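Local coordinates for protein xylanase Y (PDB 1WU4) that hydrolyses xylooligosaccharides of three or more units, releasing xylose from the reducing end with inversion of anomeric configuration, at residues Arg31-Trp36 / Tyr365-Leu370; Ile288-Gln292 / Asn327-Ala333. The protein carries 1 engineered substitution. The contacts are given in a common frame with arbitrary orientation. Residues are numbered along the deposited sequence.

How the contacts relate
Both contacts are buried packing within the (α/α)6 barrel, away from the catalytic residues, and contact 2 lies along the chain inside the loop closed by contact 1. Contact 1 joins helix 25-40 near the N-terminus to helix 358-372 near the C-terminus. Contact 2 is more local, between helix 282-295 and the end of helix 320-329. Their centres are about 18 Å apart, yet they meet on helix 358-372, where M329 SD of contact 2 lies 3.6 Å from A368 CA of contact 1. Contact 1 is the larger, mostly apolar, with an arginine-tyrosine bond at its partly exposed side; contact 2 is smaller and turns on one buried glutamine amide.

Contact 1: Arg31-Trp36 / Tyr365-Leu370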
loop_
_atom_site.group_PDB
_atom_site.type_symbol
_atom_site.label_atom_id
_atom_site.label_comp_id
_atom_site.label_asym_id
_atom_site.label_seq_id
_atom_site.Cartn_x
_atom_site.Cartn_y
_atom_site.Cartn_z
ATOM N N ARG A 31 -20.543 3.122 -7.658
ATOM C CA ARG A 31 -19.931 3.028 -6.342
ATOM C C ARG A 31 -18.453 3.416 -6.356
ATOM O O ARG A 31 -17.979 4.104 -5.452
ATOM C CB ARG A 31 -20.113 1.607 -5.801
ATOM C CG ARG A 31 -19.672 1.410 -4.365
ATOM C CD ARG A 31 -20.401 2.330 -3.390
ATOM N NE ARG A 31 -20.011 2.004 -2.025
ATOM C CZ ARG A 31 -20.493 0.974 -1.337
ATOM N NH1 ARG A 31 -21.407 0.174 -1.875
ATOM N NH2 ARG A 31 -20.021 0.712 -0.127
ATOM N N VAL A 32 -17.729 2.976 -7.380
ATOM C CA VAL A 32 -16.313 3.308 -7.489
ATOM C C VAL A 32 -16.157 4.819 -7.658
ATOM O O VAL A 32 -15.349 5.449 -6.974
ATOM C CB VAL A 32 -15.655 2.593 -8.690
ATOM C CG1 VAL A 32 -14.220 3.075 -8.864
ATOM C CG2 VAL A 32 -15.672 1.085 -8.468
ATOM N N LYS A 33 -16.937 5.401 -8.565
ATOM C CA LYS A 33 -16.868 6.838 -8.801
ATOM C C LYS A 33 -17.240 7.619 -7.546
ATOM O O LYS A 33 -16.572 8.592 -7.193
ATOM C CB LYS A 33 -17.794 7.237 -9.954
ATOM C CG LYS A 33 -17.787 8.732 -10.259
ATOM C CD LYS A 33 -18.598 9.048 -11.507
ATOM C CE LYS A 33 -18.635 10.546 -11.782
ATOM N NZ LYS A 33 -19.333 11.291 -10.698
ATOM N N ASP A 34 -18.305 7.195 -6.868
ATOM C CA ASP A 34 -18.737 7.882 -5.657
ATOM C C ASP A 34 -17.660 7.843 -4.577
ATOM O O ASP A 34 -17.442 8.831 -3.875
ATOM C CB ASP A 34 -20.038 7.272 -5.125
ATOM C CG ASP A 34 -21.233 7.570 -6.017
ATOM O OD1 ASP A 34 -21.078 8.334 -6.994
ATOM O OD2 ASP A 34 -22.331 7.042 -5.738
ATOM N N THR A 35 -16.986 6.706 -4.444
ATOM C CA THR A 35 -15.926 6.578 -3.450
ATOM C C THR A 35 -14.814 7.574 -3.769
ATOM O O THR A 35 -14.341 8.293 -2.889
ATOM C CB THR A 35 -15.351 5.150 -3.433
ATOM O OG1 THR A 35 -16.405 4.218 -3.152
ATOM C CG2 THR A 35 -14.279 5.020 -2.366
ATOM N N TRP A 36 -14.408 7.616 -5.034
ATOM C CA TRP A 36 -13.370 8.541 -5.471
ATOM C C TRP A 36 -13.772 9.985 -5.186
ATOM O O TRP A 36 -12.984 10.754 -4.630
ATOM C CB TRP A 36 -13.096 8.359 -6.970
ATOM C CG TRP A 36 -12.368 9.511 -7.602
ATOM C CD1 TRP A 36 -12.927 10.580 -8.245
ATOM C CD2 TRP A 36 -10.951 9.731 -7.619
ATOM N NE1 TRP A 36 -11.947 11.450 -8.661
ATOM C CE2 TRP A 36 -10.725 10.954 -8.290
ATOM C CE3 TRP A 36 -9.850 9.014 -7.132
ATOM C CZ2 TRP A 36 -9.442 11.476 -8.487
ATOM C CZ3 TRP A 36 -8.571 9.536 -7.330
ATOM C CH2 TRP A 36 -8.381 10.753 -8.001
ATOM N N TYR A 365 -9.970 1.727 1.790
ATOM C CA TYR A 365 -11.289 1.559 1.198
ATOM C C TYR A 365 -11.233 1.782 -0.319
ATOM O O TYR A 365 -11.712 0.951 -1.091
ATOM C CB TYR A 365 -12.248 2.557 1.852
ATOM C CG TYR A 365 -13.722 2.302 1.636
ATOM C CD1 TYR A 365 -14.553 1.974 2.709
ATOM C CD2 TYR A 365 -14.302 2.458 0.378
ATOM C CE1 TYR A 365 -15.922 1.819 2.539
ATOM C CE2 TYR A 365 -15.674 2.304 0.195
ATOM C CZ TYR A 365 -16.475 1.988 1.281
ATOM O OH TYR A 365 -17.836 1.877 1.112
ATOM N N LEU A 366 -10.646 2.897 -0.753
ATOM C CA LEU A 366 -10.572 3.166 -2.185
ATOM C C LEU A 366 -9.730 2.122 -2.913
ATOM O O LEU A 366 -10.086 1.701 -4.012
ATOM C CB LEU A 366 -10.029 4.576 -2.460
ATOM C CG LEU A 366 -9.903 4.954 -3.945
ATOM C CD1 LEU A 366 -11.235 4.761 -4.657
ATOM C CD2 LEU A 366 -9.445 6.398 -4.073
ATOM N N PHE A 367 -8.617 1.703 -2.316
ATOM C CA PHE A 367 -7.795 0.685 -2.964
ATOM C C PHE A 367 -8.609 -0.593 -3.172
ATOM O O PHE A 367 -8.550 -1.208 -4.235
ATOM C CB PHE A 367 -6.542 0.368 -2.139
ATOM C CG PHE A 367 -5.432 1.373 -2.296
ATOM C CD1 PHE A 367 -5.098 1.883 -3.549
ATOM C CD2 PHE A 367 -4.692 1.776 -1.192
ATOM C CE1 PHE A 367 -4.038 2.780 -3.698
ATOM C CE2 PHE A 367 -3.631 2.670 -1.329
ATOM C CZ PHE A 367 -3.305 3.172 -2.585
ATOM N N ALA A 368 -9.378 -0.980 -2.158
ATOM C CA ALA A 368 -10.204 -2.181 -2.253
ATOM C C ALA A 368 -11.309 -2.014 -3.297
ATOM O O ALA A 368 -11.645 -2.962 -4.009
ATOM C CB ALA A 368 -10.803 -2.504 -0.896
ATOM N N MET A 369 -11.868 -0.811 -3.394
ATOM C CA MET A 369 -12.921 -0.554 -4.371
ATOM C C MET A 369 -12.340 -0.681 -5.777
ATOM O O MET A 369 -12.979 -1.226 -6.678
ATOM C CB MET A 369 -13.504 0.848 -4.179
ATOM C CG MET A 369 -14.914 1.005 -4.727
ATOM S SD MET A 369 -16.108 -0.057 -3.864
ATOM C CE MET A 369 -16.744 1.062 -2.646
ATOM N N LEU A 370 -11.125 -0.178 -5.967
ATOM C CA LEU A 370 -10.481 -0.263 -7.269
ATOM C C LEU A 370 -10.126 -1.713 -7.603
ATOM O O LEU A 370 -10.437 -2.197 -8.688
ATOM C CB LEU A 370 -9.210 0.593 -7.300
ATOM C CG LEU A 370 -9.399 2.113 -7.241
ATOM C CD1 LEU A 370 -8.045 2.790 -7.115
ATOM C CD2 LEU A 370 -10.127 2.595 -8.491
#
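This is a buried, nearly antiparallel helix-helix packing in the (α/α)6 barrel of a family 8 glycoside hydrolase, pairing helix 25-40 with helix 358-372. The short axes approach to 9.9 Å at 158°, with V32 opposite M369 (CA-CA 6.0 Å) and T35 opposite L366 (CA-CA 6.5 Å). M369 contributes most to the interface, with more of its surface covered than any other residue here: its CG meets V32 CG2 at 3.8 Å, and its CE reaches R31 CG at 3.4 Å. Further along, W36 CE3 lies 4.0 Å from L366 CD2, which sits at the edge of the indole.

R31, directly after the nickel ligand E30 and one turn after the other, E27, donates from NH2 to Y365 OH (2.8 Å, 164°). That hydroxyl also bonds T350 O, and the guanidinium makes a cation-pi contact with W348. T35 OG1 donates to R31 O (2.8 Å) in its own helix, while the methyl M369 CE lies against OG1 at 3.2 Å, a close van der Waals contact.

Contact 2: Ile288-Gln292 / Asn327-Ala333; sequences INKIQ and NAMGSLA
A single glutamine amide ties a helix to the tightening end of its neighbour. The two are consecutive helices of the (α/α)6 barrel of glycoside hydrolase family 8, 282-295 packed against 320-329, and the contact is structural packing away from the active site. I288-Q292 is regular α-helix, with Q292 N bonded to I288 O at 2.9 Å. N327-A333 starts as α-helix and passes into a 3-10 turn: S331 N bonds A328 O (2.9 Å), L332 N bonds M329 O (3.2 Å) and A333 N bonds G330 O (2.9 Å). The segments run in opposite senses, I288 facing G330 (CA-CA 6.1 Å) and Q292 facing N327 (CA-CA 6.8 Å).

Q292, with chi1 m and chi2 t, extends its amide across the gap, and NE2 uses both of its hydrogens. One goes to S331 OG (3.0 Å, 158°), the other to N327 O (3.0 Å, 146°). The second acceptor fits the change of helix type, since S331 N bonds A328 O, three residues back, rather than N327 O. S331 OG (chi1 m) accepts from Q292 and in turn donates to A340 O.

The rest is close packing. I288 (chi1 m, chi2 m) lays CG1 3.4 Å from G330 O and 3.8 Å from A333 CB; a CB on G330 would come within 3.0 Å of I288 CD1, a tight fit. I291 CG2 rests 3.4 Å from N327 OD1.

Helix 340-348 packs on the polar part, through N343 on Q292 and N327 and V344 on S331; helix 265-278 meets I291, M329 and A333, while helix 358-372 receives A328, M329 and L332.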
loop_
_atom_site.group_PDB
_atom_site.type_symbol
_atom_site.label_atom_id
_atom_site.label_comp_id
_atom_site.label_asym_id
_atom_site.label_seq_id
_atom_site.Cartn_x
_atom_site.Cartn_y
_atom_site.Cartn_z
ATOM N N ILE A 288 -5.616 -16.331 3.090
ATOM C CA ILE A 288 -6.797 -15.479 3.124
ATOM C C ILE A 288 -7.950 -16.222 3.801
ATOM O O ILE A 288 -8.715 -15.630 4.566
ATOM C CB ILE A 288 -7.195 -15.019 1.703
ATOM C CG1 ILE A 288 -6.108 -14.088 1.140
ATOM C CG2 ILE A 288 -8.541 -14.312 1.734
ATOM C CD1 ILE A 288 -5.765 -12.903 2.033
ATOM N N ASN A 289 -8.067 -17.522 3.545
ATOM C CA ASN A 289 -9.129 -18.290 4.184
ATOM C C ASN A 289 -8.948 -18.278 5.700
ATOM O O ASN A 289 -9.927 -18.232 6.438
ATOM C CB ASN A 289 -9.152 -19.734 3.675
ATOM C CG ASN A 289 -9.667 -19.844 2.257
ATOM O OD1 ASN A 289 -10.270 -18.909 1.726
ATOM N ND2 ASN A 289 -9.450 -20.999 1.639
ATOM N N LYS A 290 -7.699 -18.316 6.159
ATOM C CA LYS A 290 -7.414 -18.291 7.592
ATOM C C LYS A 290 -7.855 -16.972 8.223
ATOM O O LYS A 290 -8.529 -16.962 9.258
ATOM C CB LYS A 290 -5.916 -18.490 7.852
ATOM C CG LYS A 290 -5.383 -19.874 7.521
ATOM C CD LYS A 290 -3.881 -19.938 7.761
ATOM C CE LYS A 290 -3.296 -21.238 7.235
ATOM N NZ LYS A 290 -1.813 -21.274 7.373
ATOM N N ILE A 291 -7.467 -15.858 7.606
ATOM C CA ILE A 291 -7.829 -14.548 8.128
ATOM C C ILE A 291 -9.344 -14.365 8.140
ATOM O O ILE A 291 -9.922 -13.942 9.141
ATOM C CB ILE A 291 -7.219 -13.406 7.288
ATOM C CG1 ILE A 291 -5.692 -13.483 7.314
ATOM C CG2 ILE A 291 -7.681 -12.061 7.840
ATOM C CD1 ILE A 291 -5.020 -12.428 6.449
ATOM N N GLN A 292 -9.985 -14.688 7.022
ATOM C CA GLN A 292 -11.429 -14.536 6.941
ATOM C C GLN A 292 -12.137 -15.473 7.920
ATOM O O GLN A 292 -13.133 -15.094 8.535
ATOM C CB GLN A 292 -11.897 -14.753 5.498
ATOM C CG GLN A 292 -11.333 -13.699 4.537
ATOM C CD GLN A 292 -11.942 -13.758 3.146
ATOM O OE1 GLN A 292 -12.490 -14.782 2.731
ATOM N NE2 GLN A 292 -11.831 -12.657 2.408
ATOM N N ASN A 327 -9.727 -7.068 4.260
ATOM C CA ASN A 327 -10.137 -8.468 4.260
ATOM C C ASN A 327 -10.922 -8.776 2.989
ATOM O O ASN A 327 -10.808 -9.865 2.426
ATOM C CB ASN A 327 -10.989 -8.793 5.490
ATOM C CG ASN A 327 -10.157 -8.959 6.746
ATOM O OD1 ASN A 327 -8.931 -9.096 6.682
ATOM N ND2 ASN A 327 -10.819 -8.967 7.897
ATOM N N ALA A 328 -11.720 -7.813 2.535
ATOM C CA ALA A 328 -12.500 -7.995 1.316
ATOM C C ALA A 328 -11.572 -8.036 0.102
ATOM O O ALA A 328 -11.738 -8.869 -0.786
ATOM C CB ALA A 328 -13.519 -6.869 1.170
ATOM N N MET A 329 -10.597 -7.131 0.061
ATOM C CA MET A 329 -9.645 -7.094 -1.046
ATOM C C MET A 329 -8.877 -8.417 -1.093
ATOM O O MET A 329 -8.488 -8.888 -2.164
ATOM C CB MET A 329 -8.679 -5.914 -0.876
ATOM C CG MET A 329 -7.691 -5.727 -2.022
ATOM S SD MET A 329 -7.078 -4.036 -2.035
ATOM C CE MET A 329 -5.544 -4.238 -2.952
ATOM N N GLY A 330 -8.673 -9.011 0.079
ATOM C CA GLY A 330 -7.973 -10.280 0.152
ATOM C C GLY A 330 -8.678 -11.381 -0.617
ATOM O O GLY A 330 -8.044 -12.347 -1.038
ATOM N N SER A 331 -9.986 -11.241 -0.803
ATOM C CA SER A 331 -10.764 -12.244 -1.526
ATOM C C SER A 331 -10.249 -12.500 -2.942
ATOM O O SER A 331 -10.531 -13.543 -3.526
ATOM C CB SER A 331 -12.238 -11.838 -1.581
ATOM O OG SER A 331 -12.814 -11.842 -0.287
ATOM N N LEU A 332 -9.492 -11.559 -3.499
ATOM C CA LEU A 332 -8.950 -11.745 -4.843
ATOM C C LEU A 332 -7.970 -12.919 -4.869
ATOM O O LEU A 332 -7.669 -13.460 -5.933
ATOM C CB LEU A 332 -8.250 -10.468 -5.321
ATOM C CG LEU A 332 -9.169 -9.301 -5.694
ATOM C CD1 LEU A 332 -8.350 -8.028 -5.828
ATOM C CD2 LEU A 332 -9.900 -9.609 -6.993
ATOM N N ALA A 333 -7.478 -13.311 -3.695
ATOM C CA ALA A 333 -6.540 -14.425 -3.587
ATOM C C ALA A 333 -7.236 -15.738 -3.224
ATOM O O ALA A 333 -6.589 -16.776 -3.118
ATOM C CB ALA A 333 -5.461 -14.105 -2.556
#